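Local structure of uncharacterized protein GSU0716 (3BIJ) at residues A31-M36 against T49-A54; M173-Y176 against F182-T185; G221-Q226 against K245-R250; P257-A262 against A268-R273. The protein is of unknown function but carries a caspase-type fold of the C14 peptidase family and may act as a cysteine endopeptidase. One frame throughout, in Å; residues are numbered along the deposited sequence.

Contact 1: residues A31-M36 against T49-A54; sequences ADAEDM and TLMTKA
Selenomethionine M51 and A33 meet in the packing of helix 31-36 against strand 49-51, a contact made without any hydrogen bond between the two segments. It illustrates how a long flexible side chain on a strand can reach a small residue on a helix. The two axes run nearly antiparallel, 173° apart, and approach to 9.0 Å. M51 supplies the closest contact to A33. Its CG lies anti to the carbonyl carbon (chi1 -43°), and further bends at chi2 and chi3 curl the chain back toward the helix. As a result the terminal methyl CE meets the methyl of the alanine, modelled at 3.2 Å from A33 CB, a separation whose shortness is doubtful at this resolution. E34 takes part through CG, 4.3 Å from M51 SE. T49, two residues before M51, fills in beside the terminal methyl: its CG2 is 4.4 Å from A33 CB and 3.4 Å from M51 CE. A33 CB thus looks onto two methyl groups at once, and the touching atoms are carbons and selenium. The helix and strand belong to the beta-alpha-beta unit formed by strand 4-10, helix 29-42 and strand 46-51. A33 also rests on A8 of strand 4-10, while L50 pairs through its backbone with A8 and G10 in parallel fashion. D32 faces helix 222-231, and D35 forms a salt bridge with R177 of the second subunit.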
loop_
_atom_site.group_PDB
_atom_site.type_symbol
_atom_site.label_atom_id
_atom_site.label_comp_id
_atom_site.label_asym_id
_atom_site.label_seq_id
_atom_site.Cartn_x
_atom_site.Cartn_y
_atom_site.Cartn_z
ATOM N N ALA A 31 -2.552 -32.418 3.238
ATOM C CA ALA A 31 -1.893 -32.582 1.962
ATOM C C ALA A 31 -0.392 -32.665 2.227
ATOM O O ALA A 31 0.285 -33.541 1.690
ATOM C CB ALA A 31 -2.218 -31.405 1.033
ATOM N N ASP A 32 0.136 -31.766 3.057
ATOM C CA ASP A 32 1.572 -31.783 3.381
ATOM C C ASP A 32 2.010 -33.145 3.916
ATOM O O ASP A 32 3.045 -33.679 3.509
ATOM C CB ASP A 32 1.920 -30.734 4.441
ATOM C CG ASP A 32 1.956 -29.325 3.894
ATOM O OD1 ASP A 32 2.055 -28.383 4.707
ATOM O OD2 ASP A 32 1.891 -29.147 2.665
ATOM N N ALA A 33 1.233 -33.698 4.839
ATOM C CA ALA A 33 1.577 -34.989 5.418
ATOM C C ALA A 33 1.576 -36.108 4.366
ATOM O O ALA A 33 2.509 -36.914 4.311
ATOM C CB ALA A 33 0.628 -35.325 6.556
ATOM N N GLU A 34 0.539 -36.150 3.534
ATOM C CA GLU A 34 0.454 -37.162 2.484
ATOM C C GLU A 34 1.668 -37.049 1.562
ATOM O O GLU A 34 2.308 -38.056 1.240
ATOM C CB GLU A 34 -0.840 -37.000 1.671
ATOM C CG GLU A 34 -2.118 -37.245 2.485
ATOM C CD GLU A 34 -3.416 -37.083 1.670
ATOM O OE1 GLU A 34 -3.672 -35.972 1.121
ATOM O OE2 GLU A 34 -4.188 -38.073 1.593
ATOM N N ASP A 35 1.996 -35.824 1.154
ATOM C CA ASP A 35 3.139 -35.591 0.280
ATOM C C ASP A 35 4.450 -36.011 0.943
ATOM O O ASP A 35 5.313 -36.596 0.292
ATOM C CB ASP A 35 3.213 -34.115 -0.123
ATOM C CG ASP A 35 2.113 -33.718 -1.095
ATOM O OD1 ASP A 35 1.894 -32.504 -1.292
ATOM O OD2 ASP A 35 1.469 -34.619 -1.665
HETATM N N MSE A 36 4.610 -35.715 2.229
HETATM C CA MSE A 36 5.836 -36.107 2.911
HETATM C C MSE A 36 5.856 -37.618 3.054
HETATM O O MSE A 36 6.884 -38.262 2.809
HETATM C CB MSE A 36 5.935 -35.440 4.281
HETATM C CG MSE A 36 6.091 -33.921 4.208
HETATM SE SE MSE A 36 7.763 -33.357 3.367
HETATM C CE MSE A 36 7.074 -32.699 1.703
ATOM N N THR A 49 0.952 -42.388 8.899
ATOM C CA THR A 49 0.345 -41.071 8.747
ATOM C C THR A 49 -0.779 -40.822 9.768
ATOM O O THR A 49 -1.643 -41.677 9.984
ATOM C CB THR A 49 -0.253 -40.918 7.323
ATOM O OG1 THR A 49 0.708 -41.353 6.359
ATOM C CG2 THR A 49 -0.619 -39.475 7.037
ATOM N N LEU A 50 -0.763 -39.648 10.392
ATOM C CA LEU A 50 -1.792 -39.278 11.352
ATOM C C LEU A 50 -2.418 -37.966 10.906
ATOM O O LEU A 50 -1.745 -36.934 10.863
ATOM C CB LEU A 50 -1.197 -39.140 12.754
ATOM C CG LEU A 50 -0.706 -40.467 13.351
ATOM C CD1 LEU A 50 -0.131 -40.245 14.735
ATOM C CD2 LEU A 50 -1.872 -41.464 13.424
HETATM N N MSE A 51 -3.707 -38.013 10.566
HETATM C CA MSE A 51 -4.423 -36.832 10.092
HETATM C C MSE A 51 -5.331 -36.280 11.174
HETATM O O MSE A 51 -6.083 -37.022 11.787
HETATM C CB MSE A 51 -5.273 -37.177 8.866
HETATM C CG MSE A 51 -4.585 -38.053 7.833
HETATM SE SE MSE A 51 -3.392 -37.105 6.632
HETATM C CE MSE A 51 -2.090 -36.557 7.836
ATOM N N THR A 52 -5.260 -34.970 11.384
ATOM C CA THR A 52 -6.049 -34.266 12.391
ATOM C C THR A 52 -6.560 -35.134 13.554
ATOM O O THR A 52 -5.823 -35.390 14.509
ATOM C CB THR A 52 -7.228 -33.532 11.738
ATOM O OG1 THR A 52 -8.167 -34.484 11.251
ATOM C CG2 THR A 52 -6.744 -32.692 10.574
ATOM N N LYS A 53 -7.809 -35.592 13.481
ATOM C CA LYS A 53 -8.388 -36.408 14.556
ATOM C C LYS A 53 -7.477 -37.513 15.036
ATOM O O LYS A 53 -7.495 -37.875 16.206
ATOM C CB LYS A 53 -9.704 -37.029 14.107
ATOM C CG LYS A 53 -10.869 -36.072 14.114
ATOM C CD LYS A 53 -12.179 -36.831 14.059
ATOM C CE LYS A 53 -13.361 -35.904 14.324
ATOM N NZ LYS A 53 -14.638 -36.681 14.410
ATOM N N ALA A 54 -6.684 -38.046 14.117
ATOM C CA ALA A 54 -5.765 -39.121 14.429
ATOM C C ALA A 54 -4.485 -38.614 15.101
ATOM O O ALA A 54 -3.811 -39.370 15.803
ATOM C CB ALA A 54 -5.426 -39.893 13.148
#

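Contact 2: residues M173-Y176 against F182-T185; sequences MRTY and FYDT
Y176 and D184 provide the polar part of this contact, a pairing of two short helices. The phenol OH of Y176 donates a hydrogen bond to OD1 of D184, 2.8 Å long, reaching the syn side of the carboxylate and lying only 16° out of its plane. Ring and carboxylate are nevertheless almost perpendicular, at 86°, with the acid placed at the hydroxyl edge of the ring. Y176 can reach so far because its CG stands anti to the backbone N (chi1 171°), which carries the ring across to the second helix. A phenylalanine here would probably keep the ring packing but leave D184 OD1 without the hydroxyl that holds the carboxylate in its present rotation.

The apolar part surrounds Y183. Its CB lies 4.1 Å from Y176 CD1, and the two tyrosine side chains run alongside with opposite headings. T175 CG2 also approaches Y183 CE2, obliquely to the ring, at 4.2 Å. The ring of F182 comes over one face of the Y183 ring, its CD1 3.6 Å above the centre, while the Y183 hydroxyl is tied to the backbone N of E109.

Helices 169-178 and 180-189 thus form a compact pair of consecutive helices with a very short link. The pair leans on V88 and P89 at the end of strand 76-89, an outlying part of the caspase-like fold.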
loop_
_atom_site.group_PDB
_atom_site.type_symbol
_atom_site.label_atom_id
_atom_site.label_comp_id
_atom_site.label_asym_id
_atom_site.label_seq_id
_atom_site.Cartn_x
_atom_site.Cartn_y
_atom_site.Cartn_z
HETATM N N MSE A 173 -4.060 -18.351 25.351
HETATM C CA MSE A 173 -4.321 -18.069 26.757
HETATM C C MSE A 173 -5.664 -18.640 27.183
HETATM O O MSE A 173 -5.804 -19.215 28.267
HETATM C CB MSE A 173 -4.307 -16.559 27.000
HETATM C CG MSE A 173 -3.023 -15.869 26.522
HETATM SE SE MSE A 173 -3.012 -13.928 26.798
HETATM C CE MSE A 173 -4.510 -13.466 25.607
ATOM N N ARG A 174 -6.661 -18.464 26.328
ATOM C CA ARG A 174 -7.985 -18.978 26.621
ATOM C C ARG A 174 -7.908 -20.504 26.799
ATOM O O ARG A 174 -8.497 -21.057 27.730
ATOM C CB ARG A 174 -8.953 -18.616 25.485
ATOM C CG ARG A 174 -10.419 -18.902 25.820
ATOM C CD ARG A 174 -11.278 -18.973 24.580
ATOM N NE ARG A 174 -11.793 -17.687 24.145
ATOM C CZ ARG A 174 -12.412 -17.499 22.978
ATOM N NH1 ARG A 174 -12.875 -16.297 22.641
ATOM N NH2 ARG A 174 -12.554 -18.510 22.130
ATOM N N THR A 175 -7.178 -21.174 25.905
ATOM C CA THR A 175 -7.020 -22.624 25.976
ATOM C C THR A 175 -6.336 -22.994 27.284
ATOM O O THR A 175 -6.694 -23.975 27.941
ATOM C CB THR A 175 -6.180 -23.168 24.799
ATOM O OG1 THR A 175 -6.857 -22.900 23.568
ATOM C CG2 THR A 175 -5.972 -24.671 24.925
ATOM N N TYR A 176 -5.348 -22.204 27.674
ATOM C CA TYR A 176 -4.650 -22.481 28.914
ATOM C C TYR A 176 -5.609 -22.379 30.095
ATOM O O TYR A 176 -5.708 -23.302 30.899
ATOM C CB TYR A 176 -3.494 -21.502 29.109
ATOM C CG TYR A 176 -2.861 -21.607 30.475
ATOM C CD1 TYR A 176 -2.018 -22.672 30.801
ATOM C CD2 TYR A 176 -3.138 -20.666 31.451
ATOM C CE1 TYR A 176 -1.473 -22.791 32.073
ATOM C CE2 TYR A 176 -2.602 -20.773 32.718
ATOM C CZ TYR A 176 -1.771 -21.836 33.027
ATOM O OH TYR A 176 -1.247 -21.937 34.293
ATOM N N PHE A 182 -4.646 -29.277 33.591
ATOM C CA PHE A 182 -4.040 -30.124 32.576
ATOM C C PHE A 182 -2.617 -29.690 32.180
ATOM O O PHE A 182 -1.676 -30.471 32.281
ATOM C CB PHE A 182 -4.948 -30.176 31.346
ATOM C CG PHE A 182 -4.398 -31.003 30.224
ATOM C CD1 PHE A 182 -3.790 -30.395 29.131
ATOM C CD2 PHE A 182 -4.474 -32.393 30.261
ATOM C CE1 PHE A 182 -3.267 -31.155 28.090
ATOM C CE2 PHE A 182 -3.953 -33.164 29.223
ATOM C CZ PHE A 182 -3.348 -32.541 28.134
ATOM N N TYR A 183 -2.458 -28.444 31.745
ATOM C CA TYR A 183 -1.148 -27.959 31.334
ATOM C C TYR A 183 -0.201 -27.734 32.498
ATOM O O TYR A 183 1.010 -27.901 32.365
ATOM C CB TYR A 183 -1.291 -26.680 30.502
ATOM C CG TYR A 183 -1.826 -26.968 29.124
ATOM C CD1 TYR A 183 -1.063 -27.680 28.208
ATOM C CD2 TYR A 183 -3.131 -26.614 28.764
ATOM C CE1 TYR A 183 -1.575 -28.044 26.976
ATOM C CE2 TYR A 183 -3.658 -26.977 27.523
ATOM C CZ TYR A 183 -2.867 -27.696 26.636
ATOM O OH TYR A 183 -3.363 -28.087 25.414
ATOM N N ASP A 184 -0.739 -27.359 33.649
ATOM C CA ASP A 184 0.126 -27.143 34.794
ATOM C C ASP A 184 0.772 -28.458 35.195
ATOM O O ASP A 184 1.937 -28.487 35.592
ATOM C CB ASP A 184 -0.653 -26.550 35.968
ATOM C CG ASP A 184 -1.006 -25.088 35.748
ATOM O OD1 ASP A 184 -0.112 -24.332 35.307
ATOM O OD2 ASP A 184 -2.164 -24.691 36.018
ATOM N N THR A 185 0.026 -29.549 35.087
ATOM C CA THR A 185 0.571 -30.855 35.435
ATOM C C THR A 185 1.680 -31.227 34.465
ATOM O O THR A 185 2.753 -31.658 34.870
ATOM C CB THR A 185 -0.511 -31.938 35.386
ATOM O OG1 THR A 185 -1.482 -31.676 36.404
ATOM C CG2 THR A 185 0.100 -33.307 35.615
#

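Contact 3: residues G221-Q226 against K245-R250; sequences GAFTGQ and KAIVRR
Q226 and I247 mark the closest backbone approach, their CA atoms 6.1 Å apart, where helix 222-226 passes helix 245-250 with axes 9.9 Å apart and a crossing angle of 123°. The contact divides into an apolar and a polar half. I247 supplies the first. Its CG2, anti to the backbone N, points into the notch between two residues of the other helix, 4.1 Å from F223 CD1 and equally far from Q226 CB. The methyl meets F223 at the edge of the ring, near its plane, and I247 CD1 lies 4.2 Å from F223 CE1. Further along, Q226 turns at chi2 and brings its amide to the edge of the R250 guanidinium. The two planar groups are inclined by 29°, and the side chains run across one another at about a right angle. R250 is extended at first and then bent at chi3 (64°), which sets its guanidinium beside the amide. NH2 of R250 also forms a salt bridge with D97 of the second subunit. Were R250 an alanine, that aspartate would probably lose its charged mate and a gap would open beside Q226. The chemistry implies a division of labour: aliphatic and aromatic groups join the helices inside the chain, while the buried arginine couples the same spot to a neighbouring subunit, where Q169 also packs on Q226.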
loop_
_atom_site.group_PDB
_atom_site.type_symbol
_atom_site.label_atom_id
_atom_site.label_comp_id
_atom_site.label_asym_id
_atom_site.label_seq_id
_atom_site.Cartn_x
_atom_site.Cartn_y
_atom_site.Cartn_z
ATOM N N GLY A 221 1.641 -26.258 2.599
ATOM C CA GLY A 221 2.322 -25.125 3.189
ATOM C C GLY A 221 3.258 -24.446 2.211
ATOM O O GLY A 221 3.696 -25.047 1.236
ATOM N N ALA A 222 3.563 -23.184 2.456
ATOM C CA ALA A 222 4.466 -22.478 1.573
ATOM C C ALA A 222 5.789 -23.242 1.549
ATOM O O ALA A 222 6.341 -23.514 0.486
ATOM C CB ALA A 222 4.684 -21.046 2.078
ATOM N N PHE A 223 6.290 -23.588 2.729
ATOM C CA PHE A 223 7.549 -24.319 2.834
ATOM C C PHE A 223 7.470 -25.691 2.139
ATOM O O PHE A 223 8.265 -26.005 1.249
ATOM C CB PHE A 223 7.939 -24.500 4.311
ATOM C CG PHE A 223 9.025 -25.521 4.532
ATOM C CD1 PHE A 223 10.221 -25.468 3.813
ATOM C CD2 PHE A 223 8.848 -26.544 5.455
ATOM C CE1 PHE A 223 11.224 -26.426 4.014
ATOM C CE2 PHE A 223 9.835 -27.502 5.663
ATOM C CZ PHE A 223 11.026 -27.444 4.941
ATOM N N THR A 224 6.501 -26.499 2.545
ATOM C CA THR A 224 6.345 -27.826 1.968
ATOM C C THR A 224 6.209 -27.777 0.440
ATOM O O THR A 224 6.792 -28.596 -0.284
ATOM C CB THR A 224 5.115 -28.556 2.568
ATOM O OG1 THR A 224 5.246 -28.615 3.995
ATOM C CG2 THR A 224 5.012 -29.964 2.014
ATOM N N GLY A 225 5.444 -26.813 -0.048
ATOM C CA GLY A 225 5.264 -26.679 -1.482
ATOM C C GLY A 225 6.589 -26.502 -2.200
ATOM O O GLY A 225 6.820 -27.115 -3.239
ATOM N N GLN A 226 7.466 -25.662 -1.659
ATOM C CA GLN A 226 8.754 -25.456 -2.290
ATOM C C GLN A 226 9.686 -26.633 -2.053
ATOM O O GLN A 226 10.585 -26.898 -2.860
ATOM C CB GLN A 226 9.396 -24.168 -1.801
ATOM C CG GLN A 226 8.619 -22.962 -2.244
ATOM C CD GLN A 226 8.437 -22.913 -3.744
ATOM O OE1 GLN A 226 7.366 -22.568 -4.238
ATOM N NE2 GLN A 226 9.484 -23.251 -4.480
ATOM N N LYS A 245 19.402 -24.892 1.085
ATOM C CA LYS A 245 19.766 -23.648 0.394
ATOM C C LYS A 245 18.948 -23.403 -0.871
ATOM O O LYS A 245 18.602 -22.259 -1.191
ATOM C CB LYS A 245 21.260 -23.638 0.052
ATOM C CG LYS A 245 22.163 -23.563 1.278
ATOM C CD LYS A 245 23.645 -23.573 0.904
ATOM C CE LYS A 245 24.050 -22.306 0.132
ATOM N NZ LYS A 245 23.990 -21.060 0.984
ATOM N N ALA A 246 18.628 -24.480 -1.582
ATOM C CA ALA A 246 17.837 -24.377 -2.808
ATOM C C ALA A 246 16.386 -23.989 -2.498
ATOM O O ALA A 246 15.725 -23.329 -3.297
ATOM C CB ALA A 246 17.875 -25.707 -3.574
ATOM N N ILE A 247 15.890 -24.406 -1.341
ATOM C CA ILE A 247 14.527 -24.078 -0.972
ATOM C C ILE A 247 14.445 -22.623 -0.545
ATOM O O ILE A 247 13.673 -21.859 -1.116
ATOM C CB ILE A 247 14.021 -24.984 0.165
ATOM C CG1 ILE A 247 13.963 -26.426 -0.333
ATOM C CG2 ILE A 247 12.648 -24.535 0.635
ATOM C CD1 ILE A 247 13.617 -27.420 0.719
ATOM N N VAL A 248 15.246 -22.235 0.444
ATOM C CA VAL A 248 15.228 -20.856 0.909
ATOM C C VAL A 248 15.402 -19.871 -0.245
ATOM O O VAL A 248 14.842 -18.784 -0.224
ATOM C CB VAL A 248 16.319 -20.582 1.976
ATOM C CG1 VAL A 248 16.246 -21.627 3.071
ATOM C CG2 VAL A 248 17.680 -20.548 1.340
ATOM N N ARG A 249 16.157 -20.258 -1.258
ATOM C CA ARG A 249 16.387 -19.380 -2.388
ATOM C C ARG A 249 15.087 -18.989 -3.075
ATOM O O ARG A 249 14.970 -17.885 -3.599
ATOM C CB ARG A 249 17.312 -20.062 -3.394
ATOM C CG ARG A 249 18.429 -19.177 -3.925
ATOM C CD ARG A 249 19.280 -18.633 -2.775
ATOM N NE ARG A 249 20.459 -17.900 -3.256
ATOM C CZ ARG A 249 21.488 -18.472 -3.873
ATOM N NH1 ARG A 249 21.487 -19.787 -4.082
ATOM N NH2 ARG A 249 22.509 -17.731 -4.280
ATOM N N ARG A 250 14.112 -19.893 -3.055
ATOM C CA ARG A 250 12.814 -19.684 -3.695
ATOM C C ARG A 250 11.774 -19.029 -2.791
ATOM O O ARG A 250 10.795 -18.463 -3.265
ATOM C CB ARG A 250 12.278 -21.030 -4.172
ATOM C CG ARG A 250 13.275 -21.812 -5.021
ATOM C CD ARG A 250 12.762 -23.204 -5.344
ATOM N NE ARG A 250 11.552 -23.166 -6.173
ATOM C CZ ARG A 250 11.535 -22.846 -7.462
ATOM N NH1 ARG A 250 12.662 -22.532 -8.096
ATOM N NH2 ARG A 250 10.386 -22.842 -8.112
#

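Contact 4: residues P257-A262 against A268-R273; sequences PNFFTA and AFLKQR
The F259 ring meets L270 at its edge rather than over a face: L270 CG lies near the ring plane, 4.0 Å from F259 CZ. A second branch atom of the leucine, CD2, touches the same rim, 4.1 Å from F259 CE1. H244 is a further ring neighbour of F259, the planes about 50° apart. The other flat group nearby, F269, has Q272 OE1 in plane at its edge and an edge-to-face partner in Y240.

L270 is the hub of this small surface contact, since both strand residues touch it and it contributes about half of the buried area. Its CD2 approaches T261 CG2 to 3.5 Å, closer than it comes to the ring. The threonine offers its methyl because CG2 lies anti to the carbonyl carbon, with OG1 in the crowded position between N and carbonyl carbon (chi1 62°). F259 and T261 are two apart on the strand, so their side chains emerge on the same side and the leucine lies against both.

Strand 258-263 runs antiparallel to strand 201-206 in the large mixed sheet, and L203 of that strand packs against F259, F269 and L270. R241 of helix 240-250 packs against F259, L270 and K271. F260 packs on R241 of the fourth subunit. The short, weakly bonded helix 267-271 lies beside strand 258-263, joined to it through L270.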
loop_
_atom_site.group_PDB
_atom_site.type_symbol
_atom_site.label_atom_id
_atom_site.label_comp_id
_atom_site.label_asym_id
_atom_site.label_seq_id
_atom_site.Cartn_x
_atom_site.Cartn_y
_atom_site.Cartn_z
ATOM N N PRO A 257 12.871 -20.953 5.799
ATOM C CA PRO A 257 12.986 -22.177 6.595
ATOM C C PRO A 257 14.368 -22.231 7.231
ATOM O O PRO A 257 15.344 -21.726 6.668
ATOM C CB PRO A 257 12.723 -23.291 5.572
ATOM C CG PRO A 257 13.023 -22.652 4.248
ATOM C CD PRO A 257 12.479 -21.262 4.412
ATOM N N ASN A 258 14.436 -22.825 8.418
ATOM C CA ASN A 258 15.681 -22.920 9.160
ATOM C C ASN A 258 16.318 -24.308 9.150
ATOM O O ASN A 258 15.635 -25.335 9.099
ATOM C CB ASN A 258 15.436 -22.499 10.600
ATOM C CG ASN A 258 16.693 -22.047 11.291
ATOM O OD1 ASN A 258 16.882 -22.315 12.473
ATOM N ND2 ASN A 258 17.562 -21.347 10.562
ATOM N N PHE A 259 17.643 -24.313 9.223
ATOM C CA PHE A 259 18.435 -25.531 9.230
ATOM C C PHE A 259 19.162 -25.614 10.583
ATOM O O PHE A 259 20.219 -25.014 10.773
ATOM C CB PHE A 259 19.425 -25.471 8.058
ATOM C CG PHE A 259 20.147 -26.762 7.787
ATOM C CD1 PHE A 259 21.273 -27.115 8.517
ATOM C CD2 PHE A 259 19.699 -27.623 6.793
ATOM C CE1 PHE A 259 21.943 -28.304 8.260
ATOM C CE2 PHE A 259 20.362 -28.808 6.534
ATOM C CZ PHE A 259 21.484 -29.146 7.269
ATOM N N PHE A 260 18.580 -26.369 11.513
ATOM C CA PHE A 260 19.116 -26.528 12.863
ATOM C C PHE A 260 19.587 -27.960 13.156
ATOM O O PHE A 260 18.859 -28.921 12.899
ATOM C CB PHE A 260 18.028 -26.146 13.861
ATOM C CG PHE A 260 18.507 -26.047 15.271
ATOM C CD1 PHE A 260 19.388 -25.037 15.643
ATOM C CD2 PHE A 260 18.072 -26.953 16.234
ATOM C CE1 PHE A 260 19.836 -24.919 16.960
ATOM C CE2 PHE A 260 18.511 -26.851 17.560
ATOM C CZ PHE A 260 19.397 -25.828 17.925
ATOM N N THR A 261 20.798 -28.094 13.701
ATOM C CA THR A 261 21.348 -29.405 14.047
ATOM C C THR A 261 21.561 -29.489 15.554
ATOM O O THR A 261 21.993 -28.527 16.173
ATOM C CB THR A 261 22.711 -29.666 13.380
ATOM O OG1 THR A 261 23.658 -28.692 13.829
ATOM C CG2 THR A 261 22.596 -29.607 11.867
ATOM N N ALA A 262 21.253 -30.639 16.142
ATOM C CA ALA A 262 21.434 -30.822 17.571
ATOM C C ALA A 262 21.932 -32.237 17.850
ATOM O O ALA A 262 22.050 -33.049 16.932
ATOM C CB ALA A 262 20.127 -30.567 18.293
ATOM N N ALA A 268 28.503 -36.954 8.160
ATOM C CA ALA A 268 28.156 -37.880 7.085
ATOM C C ALA A 268 26.661 -37.806 6.796
ATOM O O ALA A 268 26.230 -37.923 5.649
ATOM C CB ALA A 268 28.549 -39.305 7.460
ATOM N N PHE A 269 25.880 -37.605 7.854
ATOM C CA PHE A 269 24.426 -37.509 7.753
ATOM C C PHE A 269 23.996 -36.238 7.005
ATOM O O PHE A 269 23.172 -36.295 6.089
ATOM C CB PHE A 269 23.815 -37.559 9.164
ATOM C CG PHE A 269 22.340 -37.293 9.208
ATOM C CD1 PHE A 269 21.491 -37.833 8.251
ATOM C CD2 PHE A 269 21.797 -36.507 10.223
ATOM C CE1 PHE A 269 20.118 -37.594 8.305
ATOM C CE2 PHE A 269 20.428 -36.262 10.288
ATOM C CZ PHE A 269 19.586 -36.803 9.330
ATOM N N LEU A 270 24.567 -35.100 7.382
ATOM C CA LEU A 270 24.234 -33.840 6.729
ATOM C C LEU A 270 24.759 -33.805 5.292
ATOM O O LEU A 270 24.368 -32.949 4.496
ATOM C CB LEU A 270 24.796 -32.667 7.541
ATOM C CG LEU A 270 23.863 -32.032 8.590
ATOM C CD1 LEU A 270 23.169 -33.085 9.443
ATOM C CD2 LEU A 270 24.688 -31.096 9.453
ATOM N N LYS A 271 25.624 -34.760 4.962
ATOM C CA LYS A 271 26.203 -34.849 3.629
ATOM C C LYS A 271 25.410 -35.777 2.715
ATOM O O LYS A 271 25.599 -35.762 1.500
ATOM C CB LYS A 271 27.652 -35.332 3.720
ATOM C CG LYS A 271 28.675 -34.370 3.116
ATOM C CD LYS A 271 28.694 -33.028 3.843
ATOM C CE LYS A 271 28.254 -31.876 2.930
ATOM N NZ LYS A 271 28.087 -30.577 3.678
ATOM N N GLN A 272 24.522 -36.581 3.295
ATOM C CA GLN A 272 23.707 -37.516 2.516
ATOM C C GLN A 272 22.659 -36.793 1.676
ATOM O O GLN A 272 22.511 -35.577 1.757
ATOM C CB GLN A 272 22.977 -38.496 3.437
ATOM C CG GLN A 272 23.848 -39.258 4.411
ATOM C CD GLN A 272 23.055 -40.282 5.207
ATOM O OE1 GLN A 272 22.058 -39.955 5.849
ATOM N NE2 GLN A 272 23.504 -41.529 5.175
ATOM N N ARG A 273 21.928 -37.556 0.873
ATOM C CA ARG A 273 20.866 -37.002 0.048
ATOM C C ARG A 273 19.662 -36.790 0.974
ATOM O O ARG A 273 19.346 -37.644 1.799
ATOM C CB ARG A 273 20.525 -37.966 -1.092
ATOM C CG ARG A 273 19.929 -37.241 -2.299
ATOM C CD ARG A 273 19.920 -37.988 -3.638
ATOM N NE ARG A 273 18.679 -38.651 -3.826
ATOM C CZ ARG A 273 17.669 -38.579 -4.681
ATOM N NH1 ARG A 273 17.511 -37.779 -5.731
ATOM N NH2 ARG A 273 16.737 -39.444 -4.377
#

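Contacts 1, 3 and 4 form a connected series, whereas contact 2 stands apart. Contact 1 meets contact 3 through D32, whose OD2 is 2.9 Å from G221 N in a probable hydrogen bond, and through M36 CE, 3.4 Å from T224 CG2. Contact 3 passes to contact 4 through P257, whose CG is 3.6 Å from V248 CG1. The nearest atoms of contacts 2 and 3 are about 22 Å apart, across the chain's centre. In caspase-like peptidases the catalytic histidine and cysteine lie by two neighbouring central strands, here probably 76-89 and 127-133. D32 is hydrogen-bonded to S82 and lies close to D133 of these strands, consistent with the contact 1-3 junction bordering that region.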